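Local structure of 3-dehydroshikimate dehydratase (Pseudomonas putida, 5HMQ) at residues L131-Y135 / P160-V164; L230-R235 / I281-L286. The protein catalyses the dehydration of 3-dehydroshikimate to protocatechuate with the help of a divalent metal ion, in the degradation of quinate and shikimate. All coordinates share one frame. Residue numbers count along the deposited sequence, not the author numbering.

Contact 1 (L131-Y135 / P160-V164); sequences LRIGY and PALGV
Strands 132-136 and 162-167 are adjacent parallel strands of the TIM barrel, joined through helix 147-157 as a beta-alpha-beta unit. Residues 132-135 and 162-164 are extended, Gly-163 almost fully (-135/-175). The segments lie in parallel register, Ile-133 beside Leu-162 (CA-CA 4.7 Å), Gly-134 beside Gly-163 (4.9 Å) and Tyr-135 beside Val-164 (5.1 Å); their axes approach to 4.6 Å and cross at -32°. Three near-linear hydrogen bonds fix this register: Ile-133 N to Ala-161 O (2.7 Å), Gly-163 N to Ile-133 O (2.8 Å) and Tyr-135 N to Gly-163 O (3.0 Å). Ile-133, Tyr-135, Leu-162 and Val-164 (chi1 t) share the helix-covered face. Leu-162 (chi1 t, chi2 p) bends its end toward the partner strand, bringing CD1 to 3.7 Å from Ile-133 CG2 and 4.4 Å from Tyr-135 CB. Ile-133 (m, m) and Tyr-135 (chi1 t, chi2 41°) lead their ends away from 160-164, the tyrosine hydroxyl hydrogen-bonding Glu-69. Before the strand, non-extended Ala-161 (-90/4) places CB 3.5 Å from Leu-131 O. Arg-132 (m, t, p) reaches a salt bridge with Asp-96 and a cation-pi contact with Phe-190. Strand 97-101 pairs with the other edge of 132-136, while helices 112-128 and 147-157 cover the apolar face.

Contact 2 (L230-R235 / I281-L286); sequences LATGYR and IEPGVL
A bidentate arginine-glutamate salt bridge beside a small apolar cluster ties the turn after TIM-barrel helix 222-231 to the loop between helix 252-276 and strand 295-304, on the route to the C-terminal dioxygenase-like region. Gly-233 is the first residue after the helix to leave helical angles (96/-9, positive phi), and Thr-232 OG1 accepts from Tyr-234 N at 3.2 Å in an ST turn. In the loop, Glu-282 to Val-285 form a type II beta turn, with Gly-284 at 88/-1. The segments stay separated, at CA-CA 7.9 Å for Leu-230 and Ile-281 and 8.4 Å for Arg-235 and Val-285, so side chains make the contact. Leu-230 (m, t) points toward the loop: its CD1 lies 4.1 Å from Ile-281 CD1 (t, t) and 3.8 Å from Leu-286 CD1 (m, t). Ile-281 CD1 lies over one face of the Arg-235 guanidinium (m, m, t, chi4 -91°), and Arg-235 CD is 4.2 Å from Val-285 CG1. Glu-282 (chi1 p, chi2 -95°) meets the guanidinium edge, where Arg-235 NE donates to OE2 (3.2 Å) and NH2 to OE1 (3.1 Å). The remaining nitrogen turns back: Arg-235 NH1 donates to Tyr-234 O at 2.7 Å and Leu-230 O at 3.1 Å.

Contact 1 closes before contact 2 opens along the chain; their centres are 21 Å apart and their nearest atoms about 6 Å apart, so they do not touch. Contact 1 belongs to the barrel wall, contact 2 to its periphery. Both lead along the chain to the catalytic metal. The strands of contact 1 carry the ligands Glu-136 and Asp-167, whose side chains lie about 6 Å from that of Tyr-135 and about 9 Å from that of Val-164, respectively; Gly-134 is about 11 Å from the bound magnesium. After 230-235 the chain passes through strand 238-240 to the ligand Glu-241, though contact 2 itself lies away from the site. Gln-193 completes the protein ligands.

Contact 1 (L131-Y135 / P160-V164)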
loop_
_atom_site.group_PDB
_atom_site.type_symbol
_atom_site.label_atom_id
_atom_site.label_comp_id
_atom_site.label_asym_id
_atom_site.label_seq_id
_atom_site.Cartn_x
_atom_site.Cartn_y
_atom_site.Cartn_z
ATOM N N LEU C 131 -37.389 -16.441 -3.728
ATOM C CA LEU C 131 -36.190 -15.812 -3.196
ATOM C C LEU C 131 -36.269 -15.767 -1.674
ATOM O O LEU C 131 -37.294 -16.089 -1.067
ATOM C CB LEU C 131 -36.004 -14.408 -3.785
ATOM C CG LEU C 131 -36.049 -14.375 -5.318
ATOM C CD1 LEU C 131 -36.026 -12.949 -5.842
ATOM C CD2 LEU C 131 -34.914 -15.191 -5.923
ATOM N N ARG C 132 -35.159 -15.362 -1.058
ATOM C CA ARG C 132 -35.005 -15.393 0.388
ATOM C C ARG C 132 -34.501 -14.050 0.899
ATOM O O ARG C 132 -33.711 -13.370 0.238
ATOM C CB ARG C 132 -34.037 -16.520 0.763
ATOM C CG ARG C 132 -34.572 -17.905 0.413
ATOM C CD ARG C 132 -33.464 -18.946 0.324
ATOM N NE ARG C 132 -32.639 -19.055 1.519
ATOM C CZ ARG C 132 -31.319 -19.218 1.485
ATOM N NH1 ARG C 132 -30.689 -19.275 0.319
ATOM N NH2 ARG C 132 -30.631 -19.319 2.611
ATOM N N ILE C 133 -34.960 -13.678 2.093
ATOM C CA ILE C 133 -34.540 -12.456 2.767
ATOM C C ILE C 133 -33.665 -12.838 3.952
ATOM O O ILE C 133 -34.074 -13.642 4.799
ATOM C CB ILE C 133 -35.741 -11.613 3.234
ATOM C CG1 ILE C 133 -36.646 -11.244 2.061
ATOM C CG2 ILE C 133 -35.262 -10.352 3.938
ATOM C CD1 ILE C 133 -36.002 -10.336 1.051
ATOM N N GLY C 134 -32.464 -12.269 4.009
ATOM C CA GLY C 134 -31.617 -12.401 5.177
ATOM C C GLY C 134 -31.494 -11.085 5.918
ATOM O O GLY C 134 -30.999 -10.102 5.362
ATOM N N TYR C 135 -31.941 -11.051 7.171
ATOM C CA TYR C 135 -32.038 -9.821 7.946
ATOM C C TYR C 135 -30.800 -9.676 8.827
ATOM O O TYR C 135 -30.510 -10.556 9.644
ATOM C CB TYR C 135 -33.314 -9.829 8.788
ATOM C CG TYR C 135 -33.652 -8.515 9.461
ATOM C CD1 TYR C 135 -33.502 -7.305 8.793
ATOM C CD2 TYR C 135 -34.151 -8.491 10.756
ATOM C CE1 TYR C 135 -33.824 -6.105 9.408
ATOM C CE2 TYR C 135 -34.474 -7.300 11.378
ATOM C CZ TYR C 135 -34.311 -6.110 10.700
ATOM O OH TYR C 135 -34.636 -4.925 11.323
ATOM N N PRO C 160 -40.726 -19.078 5.964
ATOM C CA PRO C 160 -39.524 -19.837 5.578
ATOM C C PRO C 160 -38.579 -19.075 4.665
ATOM O O PRO C 160 -37.404 -19.451 4.564
ATOM C CB PRO C 160 -40.102 -21.077 4.880
ATOM C CG PRO C 160 -41.454 -20.651 4.412
ATOM C CD PRO C 160 -41.961 -19.710 5.467
ATOM N N ALA C 161 -39.047 -18.029 3.994
ATOM C CA ALA C 161 -38.205 -17.240 3.109
ATOM C C ALA C 161 -37.512 -16.083 3.820
ATOM O O ALA C 161 -36.822 -15.298 3.162
ATOM C CB ALA C 161 -39.032 -16.699 1.937
ATOM N N LEU C 162 -37.669 -15.959 5.137
ATOM C CA LEU C 162 -37.071 -14.873 5.904
ATOM C C LEU C 162 -36.195 -15.466 6.998
ATOM O O LEU C 162 -36.679 -16.227 7.842
ATOM C CB LEU C 162 -38.147 -13.967 6.506
ATOM C CG LEU C 162 -37.666 -12.987 7.578
ATOM C CD1 LEU C 162 -36.746 -11.932 6.977
ATOM C CD2 LEU C 162 -38.842 -12.333 8.274
ATOM N N GLY C 163 -34.913 -15.113 6.985
ATOM C CA GLY C 163 -33.968 -15.686 7.920
ATOM C C GLY C 163 -33.033 -14.673 8.552
ATOM O O GLY C 163 -33.177 -13.466 8.346
ATOM N N VAL C 164 -32.078 -15.163 9.332
ATOM C CA VAL C 164 -31.130 -14.326 10.056
ATOM C C VAL C 164 -29.793 -14.341 9.329
ATOM O O VAL C 164 -29.339 -15.395 8.861
ATOM C CB VAL C 164 -30.977 -14.808 11.512
ATOM C CG1 VAL C 164 -29.913 -13.996 12.241
ATOM C CG2 VAL C 164 -32.312 -14.717 12.237
#

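Contact 2 (L230-R235 / I281-L286)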
loop_
_atom_site.group_PDB
_atom_site.type_symbol
_atom_site.label_atom_id
_atom_site.label_comp_id
_atom_site.label_asym_id
_atom_site.label_seq_id
_atom_site.Cartn_x
_atom_site.Cartn_y
_atom_site.Cartn_z
ATOM N N LEU C 230 -22.201 -22.965 14.656
ATOM C CA LEU C 230 -22.142 -24.357 14.223
ATOM C C LEU C 230 -22.883 -25.292 15.168
ATOM O O LEU C 230 -23.315 -26.369 14.741
ATOM C CB LEU C 230 -20.687 -24.806 14.074
ATOM C CG LEU C 230 -19.846 -24.043 13.047
ATOM C CD1 LEU C 230 -18.392 -24.487 13.094
ATOM C CD2 LEU C 230 -20.415 -24.220 11.652
ATOM N N ALA C 231 -23.046 -24.908 16.436
ATOM C CA ALA C 231 -23.808 -25.731 17.367
ATOM C C ALA C 231 -25.273 -25.845 16.969
ATOM O O ALA C 231 -25.935 -26.812 17.361
ATOM C CB ALA C 231 -23.694 -25.169 18.785
ATOM N N THR C 232 -25.794 -24.882 16.203
ATOM C CA THR C 232 -27.181 -24.931 15.758
ATOM C C THR C 232 -27.413 -25.952 14.654
ATOM O O THR C 232 -28.572 -26.242 14.337
ATOM C CB THR C 232 -27.627 -23.558 15.249
ATOM O OG1 THR C 232 -27.039 -23.311 13.965
ATOM C CG2 THR C 232 -27.188 -22.468 16.201
ATOM N N GLY C 233 -26.352 -26.495 14.062
ATOM C CA GLY C 233 -26.463 -27.337 12.892
ATOM C C GLY C 233 -26.258 -26.609 11.580
ATOM O O GLY C 233 -26.185 -27.265 10.532
ATOM N N TYR C 234 -26.174 -25.278 11.609
ATOM C CA TYR C 234 -25.955 -24.488 10.401
ATOM C C TYR C 234 -24.706 -24.949 9.661
ATOM O O TYR C 234 -23.618 -25.036 10.238
ATOM C CB TYR C 234 -25.848 -23.004 10.767
ATOM C CG TYR C 234 -25.510 -22.088 9.608
ATOM C CD1 TYR C 234 -26.497 -21.632 8.745
ATOM C CD2 TYR C 234 -24.211 -21.643 9.405
ATOM C CE1 TYR C 234 -26.191 -20.786 7.690
ATOM C CE2 TYR C 234 -23.897 -20.797 8.354
ATOM C CZ TYR C 234 -24.892 -20.370 7.501
ATOM O OH TYR C 234 -24.585 -19.527 6.456
ATOM N N ARG C 235 -24.875 -25.252 8.373
ATOM C CA ARG C 235 -23.762 -25.611 7.501
ATOM C C ARG C 235 -23.780 -24.794 6.216
ATOM O O ARG C 235 -23.211 -25.219 5.206
ATOM C CB ARG C 235 -23.775 -27.110 7.185
ATOM C CG ARG C 235 -23.692 -28.003 8.416
ATOM C CD ARG C 235 -22.348 -27.855 9.113
ATOM N NE ARG C 235 -22.225 -28.722 10.282
ATOM C CZ ARG C 235 -22.565 -28.368 11.519
ATOM N NH1 ARG C 235 -23.051 -27.159 11.758
ATOM N NH2 ARG C 235 -22.415 -29.225 12.519
ATOM N N ILE C 281 -17.642 -31.285 16.475
ATOM C CA ILE C 281 -18.420 -31.259 15.248
ATOM C C ILE C 281 -18.063 -32.509 14.452
ATOM O O ILE C 281 -17.016 -33.129 14.662
ATOM C CB ILE C 281 -18.150 -29.969 14.437
ATOM C CG1 ILE C 281 -19.206 -29.755 13.350
ATOM C CG2 ILE C 281 -16.747 -29.996 13.835
ATOM C CD1 ILE C 281 -19.004 -28.478 12.554
ATOM N N GLU C 282 -18.957 -32.898 13.547
ATOM C CA GLU C 282 -18.690 -34.069 12.727
ATOM C C GLU C 282 -17.448 -33.827 11.871
ATOM O O GLU C 282 -17.217 -32.703 11.412
ATOM C CB GLU C 282 -19.888 -34.412 11.837
ATOM C CG GLU C 282 -20.142 -33.458 10.678
ATOM C CD GLU C 282 -21.166 -32.392 11.006
ATOM O OE1 GLU C 282 -21.350 -32.089 12.204
ATOM O OE2 GLU C 282 -21.793 -31.862 10.064
ATOM N N PRO C 283 -16.606 -34.841 11.674
ATOM C CA PRO C 283 -15.382 -34.635 10.893
ATOM C C PRO C 283 -15.707 -34.275 9.450
ATOM O O PRO C 283 -16.797 -34.542 8.941
ATOM C CB PRO C 283 -14.654 -35.983 10.983
ATOM C CG PRO C 283 -15.676 -36.968 11.417
ATOM C CD PRO C 283 -16.768 -36.233 12.129
ATOM N N GLY C 284 -14.735 -33.647 8.792
ATOM C CA GLY C 284 -14.856 -33.290 7.395
ATOM C C GLY C 284 -15.492 -31.946 7.112
ATOM O O GLY C 284 -15.611 -31.575 5.938
ATOM N N VAL C 285 -15.903 -31.203 8.139
ATOM C CA VAL C 285 -16.497 -29.886 7.933
ATOM C C VAL C 285 -15.424 -28.811 8.039
ATOM O O VAL C 285 -15.223 -28.024 7.109
ATOM C CB VAL C 285 -17.634 -29.614 8.934
ATOM C CG1 VAL C 285 -18.154 -28.195 8.767
ATOM C CG2 VAL C 285 -18.758 -30.620 8.752
ATOM N N LEU C 286 -14.727 -28.773 9.171
ATOM C CA LEU C 286 -13.772 -27.712 9.464
ATOM C C LEU C 286 -12.360 -28.147 9.089
ATOM O O LEU C 286 -11.942 -29.264 9.413
ATOM C CB LEU C 286 -13.841 -27.332 10.943
ATOM C CG LEU C 286 -15.220 -26.838 11.393
ATOM C CD1 LEU C 286 -15.242 -26.555 12.885
ATOM C CD2 LEU C 286 -15.645 -25.608 10.605
#